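Local structure of thymidylate synthase 1 (Bacillus subtilis, 1BKP) at residues A[73-78]-A[127-132]; A[69-74]-A[199-204]. The protein catalyses the reductive methylation of dUMP to dTMP with 5,10-methylenetetrahydrofolate as methyl donor and reductant, as a homodimeric member of the thymidylate synthase family. All coordinates share one frame; numbering follows the deposited sequence.

How the interactions relate
Helix 64-75 serves both contacts, and the two overlap at Trp73 and Ile74, their centres being about 9 Å apart. Interaction 1 lies nearer the periphery, its centre about 16 Å from that of the chain, where the end of this helix and the turn after it meet helix 125-135; it combines a partly exposed charged pair with a buried indole-leucine contact. Interaction 2, with its centre about 10 Å from that of the chain, is fully buried and wholly apolar, joining an earlier part of the same helix to helix 188-206. Leu129 and Leu130 of the first contact also pack on Ile202 of the second, so the three helices pack against one another.

Interaction 1. Residues A[73-78]-A[127-132]; sequences WIWQLK and DYLLHQ
Lys78 and Asp127 form the polar half of this contact: a long salt bridge of 3.9 Å between Lys78 NZ and Asp127 OD2, too far apart for a hydrogen bond. The two side chains cross at about a right angle and meet only at their charged ends. The apolar half is a single loose touch, in which Leu129 CD2 comes to the edge of the Trp75 indole, near the ring plane, 4.4 Å from Trp75 CZ3.

Lys78 follows the end of helix 64-75 and has a positive phi (54°), a left-handed backbone conformation that breaks the helical path. From there its CB points toward helix 125-135, and the chain, largely extended but bent at chi3 (-75°), carries the ammonium to the acids. Lysine suits this place because its long side chain can touch Leu111 and still bring NZ to the acids. In Leu129, a branched apolar residue fit for the buried side, CG lies opposite the backbone N (chi1 172°) and the CD2 branch reaches the indole; the side chain also touches Trp166.

A second shell fixes the polar ends. Asp127 is a short acid whose oxygens take separate partners, OD2 facing Lys78 and OD1 hydrogen-bonded to Tyr254 OH, which also bonds Lys78 NZ. Asp124 adds a second salt bridge to Lys78, and its OD1 accepts the backbone N-H of Asp127. Trp75 offers a broad apolar ring with one N-H, satisfied in this buried residue by a hydrogen bond to Tyr195 OH.

Two carboxylates facing one ammonium should favour the charged form of the lysine and ease the repulsion between the acids. With so long a direct bridge, Tyr254 and Asp124 probably contribute much of the hold, tying the turn after helix 64-75 to the start of helix 125-135.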
loop_
_atom_site.group_PDB
_atom_site.type_symbol
_atom_site.label_atom_id
_atom_site.label_comp_id
_atom_site.label_asym_id
_atom_site.label_seq_id
_atom_site.Cartn_x
_atom_site.Cartn_y
_atom_site.Cartn_z
ATOM N N TRP A 73 13.300 1.716 -18.375
ATOM C CA TRP A 73 12.279 2.056 -19.354
ATOM C C TRP A 73 11.131 2.764 -18.555
ATOM O O TRP A 73 10.540 3.745 -19.016
ATOM C CB TRP A 73 11.733 0.738 -19.957
ATOM C CG TRP A 73 10.586 0.871 -20.890
ATOM C CD1 TRP A 73 10.516 1.660 -21.989
ATOM C CD2 TRP A 73 9.325 0.173 -20.823
ATOM N NE1 TRP A 73 9.290 1.511 -22.625
ATOM C CE2 TRP A 73 8.559 0.581 -21.939
ATOM C CE3 TRP A 73 8.786 -0.760 -19.948
ATOM C CZ2 TRP A 73 7.290 0.084 -22.187
ATOM C CZ3 TRP A 73 7.492 -1.265 -20.201
ATOM C CH2 TRP A 73 6.781 -0.855 -21.285
ATOM N N ILE A 74 10.675 2.143 -17.464
ATOM C CA ILE A 74 9.600 2.751 -16.669
ATOM C C ILE A 74 9.993 4.059 -15.888
ATOM O O ILE A 74 9.281 5.128 -15.984
ATOM C CB ILE A 74 9.072 1.722 -15.616
ATOM C CG1 ILE A 74 8.490 0.432 -16.328
ATOM C CG2 ILE A 74 7.902 2.344 -14.737
ATOM C CD1 ILE A 74 8.437 -0.787 -15.230
ATOM N N TRP A 75 11.076 3.985 -15.129
ATOM C CA TRP A 75 11.465 5.078 -14.226
ATOM C C TRP A 75 12.402 6.156 -14.768
ATOM O O TRP A 75 12.278 7.302 -14.353
ATOM C CB TRP A 75 12.153 4.501 -12.985
ATOM C CG TRP A 75 11.150 3.888 -11.985
ATOM C CD1 TRP A 75 10.474 2.667 -12.061
ATOM C CD2 TRP A 75 10.658 4.560 -10.821
ATOM N NE1 TRP A 75 9.593 2.568 -10.992
ATOM C CE2 TRP A 75 9.690 3.702 -10.211
ATOM C CE3 TRP A 75 10.957 5.795 -10.226
ATOM C CZ2 TRP A 75 9.023 4.051 -9.027
ATOM C CZ3 TRP A 75 10.279 6.145 -9.016
ATOM C CH2 TRP A 75 9.336 5.276 -8.444
ATOM N N GLN A 76 13.250 5.813 -15.735
ATOM C CA GLN A 76 14.227 6.749 -16.271
ATOM C C GLN A 76 13.757 7.324 -17.592
ATOM O O GLN A 76 13.627 8.544 -17.715
ATOM C CB GLN A 76 15.595 6.081 -16.460
ATOM C CG GLN A 76 16.658 7.107 -16.715
ATOM C CD GLN A 76 17.896 6.437 -17.213
ATOM O OE1 GLN A 76 17.849 5.801 -18.233
ATOM N NE2 GLN A 76 18.994 6.478 -16.423
ATOM N N LEU A 77 13.409 6.473 -18.570
ATOM C CA LEU A 77 12.914 6.992 -19.838
ATOM C C LEU A 77 11.455 7.399 -19.628
ATOM O O LEU A 77 10.887 8.211 -20.404
ATOM C CB LEU A 77 12.978 5.897 -20.933
ATOM C CG LEU A 77 14.324 5.116 -21.086
ATOM C CD1 LEU A 77 14.289 4.249 -22.426
ATOM C CD2 LEU A 77 15.485 5.949 -21.033
ATOM N N LYS A 78 10.773 6.782 -18.666
ATOM C CA LYS A 78 9.347 7.092 -18.409
ATOM C C LYS A 78 8.595 6.934 -19.686
ATOM O O LYS A 78 7.782 7.810 -20.093
ATOM C CB LYS A 78 9.194 8.531 -17.853
ATOM C CG LYS A 78 9.737 8.631 -16.450
ATOM C CD LYS A 78 9.892 10.086 -15.825
ATOM C CE LYS A 78 11.041 10.861 -16.365
ATOM N NZ LYS A 78 11.407 12.123 -15.568
ATOM N N ASP A 127 10.835 13.548 -10.838
ATOM C CA ASP A 127 11.584 14.761 -10.481
ATOM C C ASP A 127 11.063 15.407 -9.215
ATOM O O ASP A 127 11.861 15.918 -8.406
ATOM C CB ASP A 127 11.509 15.755 -11.634
ATOM C CG ASP A 127 12.344 15.303 -12.836
ATOM O OD1 ASP A 127 13.375 14.593 -12.644
ATOM O OD2 ASP A 127 11.889 15.602 -13.954
ATOM N N TYR A 128 9.763 15.249 -8.950
ATOM C CA TYR A 128 9.234 15.835 -7.766
ATOM C C TYR A 128 9.812 15.035 -6.559
ATOM O O TYR A 128 10.335 15.588 -5.573
ATOM C CB TYR A 128 7.702 15.728 -7.753
ATOM C CG TYR A 128 7.135 16.434 -6.544
ATOM C CD1 TYR A 128 6.970 17.829 -6.543
ATOM C CD2 TYR A 128 6.813 15.726 -5.391
ATOM C CE1 TYR A 128 6.484 18.485 -5.445
ATOM C CE2 TYR A 128 6.321 16.372 -4.288
ATOM C CZ TYR A 128 6.144 17.735 -4.336
ATOM O OH TYR A 128 5.463 18.277 -3.282
ATOM N N LEU A 129 9.798 13.700 -6.673
ATOM C CA LEU A 129 10.347 12.866 -5.592
ATOM C C LEU A 129 11.834 13.165 -5.376
ATOM O O LEU A 129 12.278 13.340 -4.214
ATOM C CB LEU A 129 10.235 11.352 -6.011
ATOM C CG LEU A 129 10.964 10.335 -5.028
ATOM C CD1 LEU A 129 10.268 10.353 -3.646
ATOM C CD2 LEU A 129 11.061 8.870 -5.596
ATOM N N LEU A 130 12.622 13.261 -6.456
ATOM C CA LEU A 130 14.088 13.480 -6.285
ATOM C C LEU A 130 14.371 14.795 -5.519
ATOM O O LEU A 130 15.135 14.815 -4.510
ATOM C CB LEU A 130 14.765 13.509 -7.653
ATOM C CG LEU A 130 14.955 12.099 -8.257
ATOM C CD1 LEU A 130 15.502 12.292 -9.602
ATOM C CD2 LEU A 130 15.882 11.107 -7.453
ATOM N N HIS A 131 13.592 15.823 -5.883
ATOM C CA HIS A 131 13.714 17.130 -5.266
ATOM C C HIS A 131 13.348 17.048 -3.781
ATOM O O HIS A 131 14.046 17.558 -2.922
ATOM C CB HIS A 131 12.846 18.142 -5.980
ATOM C CG HIS A 131 12.844 19.514 -5.309
ATOM N ND1 HIS A 131 12.070 19.794 -4.202
ATOM C CD2 HIS A 131 13.581 20.619 -5.539
ATOM C CE1 HIS A 131 12.356 21.010 -3.767
ATOM N NE2 HIS A 131 13.262 21.535 -4.560
ATOM N N GLN A 132 12.216 16.402 -3.484
ATOM C CA GLN A 132 11.708 16.289 -2.102
ATOM C C GLN A 132 12.563 15.447 -1.148
ATOM O O GLN A 132 12.730 15.803 0.037
ATOM C CB GLN A 132 10.266 15.758 -2.121
ATOM C CG GLN A 132 9.253 16.810 -2.712
ATOM C CD GLN A 132 9.206 18.128 -1.850
ATOM O OE1 GLN A 132 9.820 19.118 -2.183
ATOM N NE2 GLN A 132 8.513 18.079 -0.739
#

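Interaction 2. Residues A[69-74]-A[199-204]; sequences KELLWI and QRMIAQ
Met201 reaches from helix 188-206 to two successive leucines of helix 64-75, touching each with a different atom. Met201 SD lies 4.0 Å from Leu71 CD2, and beyond it the terminal methyl CE of Met201 rests 3.7 Å from Leu72 CD2. Leu71 and Met201 run past each other in opposite directions, whereas Leu72 meets the methionine at a slant. A bend at the last torsion (chi3 73°) turns CE aside from the line of the chain, toward Leu72, while SD stays beside Leu71.

The leucines approach differently. Leu71 points its CB toward helix 188-206, while that of Leu72 leaves to the flank and its CD2 branch supplies the touch. Long, unbranched and flexible, methionine suits a place where the helices are far apart: even the nearest CA atoms, those of Leu72 and Met201, are 10.6 Å from each other. No hydrogen bond crosses this buried interface, which rests on apolar packing.

Leu71 also lies on Gln194 and Leu198, earlier in helix 188-206, and Met201 touches Phe253 of a loop. Away from helix 64-75, Gln199 and Ala203 pack on strand 209-223, placing helix 188-206 between that strand of the mixed sheet and helix 64-75.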
loop_
_atom_site.group_PDB
_atom_site.type_symbol
_atom_site.label_atom_id
_atom_site.label_comp_id
_atom_site.label_asym_id
_atom_site.label_seq_id
_atom_site.Cartn_x
_atom_site.Cartn_y
_atom_site.Cartn_z
ATOM N N LYS A 69 16.772 -3.403 -17.175
ATOM C CA LYS A 69 16.279 -2.725 -18.400
ATOM C C LYS A 69 14.849 -2.211 -18.293
ATOM O O LYS A 69 14.580 -1.043 -18.732
ATOM C CB LYS A 69 16.480 -3.577 -19.674
ATOM C CG LYS A 69 17.941 -3.714 -20.091
ATOM C CD LYS A 69 18.041 -4.821 -21.129
ATOM C CE LYS A 69 19.449 -4.923 -21.673
ATOM N NZ LYS A 69 19.561 -6.096 -22.581
ATOM N N GLU A 70 13.935 -3.078 -17.791
ATOM C CA GLU A 70 12.518 -2.709 -17.625
ATOM C C GLU A 70 12.440 -1.603 -16.595
ATOM O O GLU A 70 11.712 -0.650 -16.795
ATOM C CB GLU A 70 11.716 -3.901 -17.143
ATOM C CG GLU A 70 10.270 -3.637 -17.003
ATOM C CD GLU A 70 9.624 -4.822 -16.335
ATOM O OE1 GLU A 70 9.440 -5.835 -17.034
ATOM O OE2 GLU A 70 9.525 -4.821 -15.104
ATOM N N LEU A 71 13.223 -1.692 -15.523
ATOM C CA LEU A 71 13.225 -0.560 -14.536
ATOM C C LEU A 71 13.571 0.774 -15.204
ATOM O O LEU A 71 12.888 1.768 -15.013
ATOM C CB LEU A 71 14.215 -0.867 -13.414
ATOM C CG LEU A 71 14.193 0.190 -12.286
ATOM C CD1 LEU A 71 12.935 -0.009 -11.411
ATOM C CD2 LEU A 71 15.475 0.073 -11.489
ATOM N N LEU A 72 14.618 0.816 -16.054
ATOM C CA LEU A 72 15.014 2.089 -16.700
ATOM C C LEU A 72 13.961 2.625 -17.675
ATOM O O LEU A 72 13.707 3.818 -17.735
ATOM C CB LEU A 72 16.355 1.928 -17.439
ATOM C CG LEU A 72 17.534 1.531 -16.513
ATOM C CD1 LEU A 72 18.821 1.112 -17.391
ATOM C CD2 LEU A 72 17.856 2.773 -15.639
ATOM N N TRP A 73 13.300 1.716 -18.375
ATOM C CA TRP A 73 12.279 2.056 -19.354
ATOM C C TRP A 73 11.131 2.764 -18.555
ATOM O O TRP A 73 10.540 3.745 -19.016
ATOM C CB TRP A 73 11.733 0.738 -19.957
ATOM C CG TRP A 73 10.586 0.871 -20.890
ATOM C CD1 TRP A 73 10.516 1.660 -21.989
ATOM C CD2 TRP A 73 9.325 0.173 -20.823
ATOM N NE1 TRP A 73 9.290 1.511 -22.625
ATOM C CE2 TRP A 73 8.559 0.581 -21.939
ATOM C CE3 TRP A 73 8.786 -0.760 -19.948
ATOM C CZ2 TRP A 73 7.290 0.084 -22.187
ATOM C CZ3 TRP A 73 7.492 -1.265 -20.201
ATOM C CH2 TRP A 73 6.781 -0.855 -21.285
ATOM N N ILE A 74 10.675 2.143 -17.464
ATOM C CA ILE A 74 9.600 2.751 -16.669
ATOM C C ILE A 74 9.993 4.059 -15.888
ATOM O O ILE A 74 9.281 5.128 -15.984
ATOM C CB ILE A 74 9.072 1.722 -15.616
ATOM C CG1 ILE A 74 8.490 0.432 -16.328
ATOM C CG2 ILE A 74 7.902 2.344 -14.737
ATOM C CD1 ILE A 74 8.437 -0.787 -15.230
ATOM N N GLN A 199 16.295 1.503 -5.351
ATOM C CA GLN A 199 16.666 2.101 -4.085
ATOM C C GLN A 199 18.121 2.565 -4.140
ATOM O O GLN A 199 18.448 3.701 -3.653
ATOM C CB GLN A 199 16.539 1.121 -2.940
ATOM C CG GLN A 199 16.665 1.803 -1.595
ATOM C CD GLN A 199 16.470 0.832 -0.457
ATOM O OE1 GLN A 199 16.442 -0.358 -0.693
ATOM N NE2 GLN A 199 16.380 1.328 0.797
ATOM N N ARG A 200 19.006 1.634 -4.539
ATOM C CA ARG A 200 20.442 1.932 -4.665
ATOM C C ARG A 200 20.714 3.067 -5.630
ATOM O O ARG A 200 21.556 3.949 -5.324
ATOM C CB ARG A 200 21.219 0.664 -5.059
ATOM C CG ARG A 200 21.079 -0.439 -3.904
ATOM C CD ARG A 200 21.698 -1.791 -4.275
ATOM N NE ARG A 200 21.400 -2.704 -3.181
ATOM C CZ ARG A 200 22.300 -3.160 -2.326
ATOM N NH1 ARG A 200 23.613 -2.894 -2.484
ATOM N NH2 ARG A 200 21.892 -3.944 -1.370
ATOM N N MET A 201 20.018 3.129 -6.768
ATOM C CA MET A 201 20.241 4.243 -7.716
ATOM C C MET A 201 19.918 5.604 -7.107
ATOM O O MET A 201 20.707 6.571 -7.209
ATOM C CB MET A 201 19.335 4.101 -8.922
ATOM C CG MET A 201 19.860 2.923 -9.861
ATOM S SD MET A 201 18.556 2.552 -11.083
ATOM C CE MET A 201 18.595 3.938 -12.213
ATOM N N ILE A 202 18.749 5.648 -6.453
ATOM C CA ILE A 202 18.212 6.913 -5.931
ATOM C C ILE A 202 19.007 7.355 -4.718
ATOM O O ILE A 202 19.311 8.513 -4.581
ATOM C CB ILE A 202 16.582 6.948 -5.717
ATOM C CG1 ILE A 202 15.867 7.039 -7.104
ATOM C CG2 ILE A 202 16.223 8.231 -4.806
ATOM C CD1 ILE A 202 14.394 6.838 -7.085
ATOM N N ALA A 203 19.396 6.433 -3.871
ATOM C CA ALA A 203 20.183 6.807 -2.709
ATOM C C ALA A 203 21.555 7.419 -3.171
ATOM O O ALA A 203 22.043 8.422 -2.576
ATOM C CB ALA A 203 20.437 5.552 -1.872
ATOM N N GLN A 204 22.116 6.857 -4.285
ATOM C CA GLN A 204 23.403 7.301 -4.751
ATOM C C GLN A 204 23.319 8.739 -5.228
ATOM O O GLN A 204 24.170 9.518 -4.869
ATOM C CB GLN A 204 23.946 6.374 -5.855
ATOM C CG GLN A 204 25.234 6.970 -6.549
ATOM C CD GLN A 204 25.951 5.927 -7.381
ATOM O OE1 GLN A 204 26.188 4.833 -6.898
ATOM N NE2 GLN A 204 26.306 6.264 -8.655
#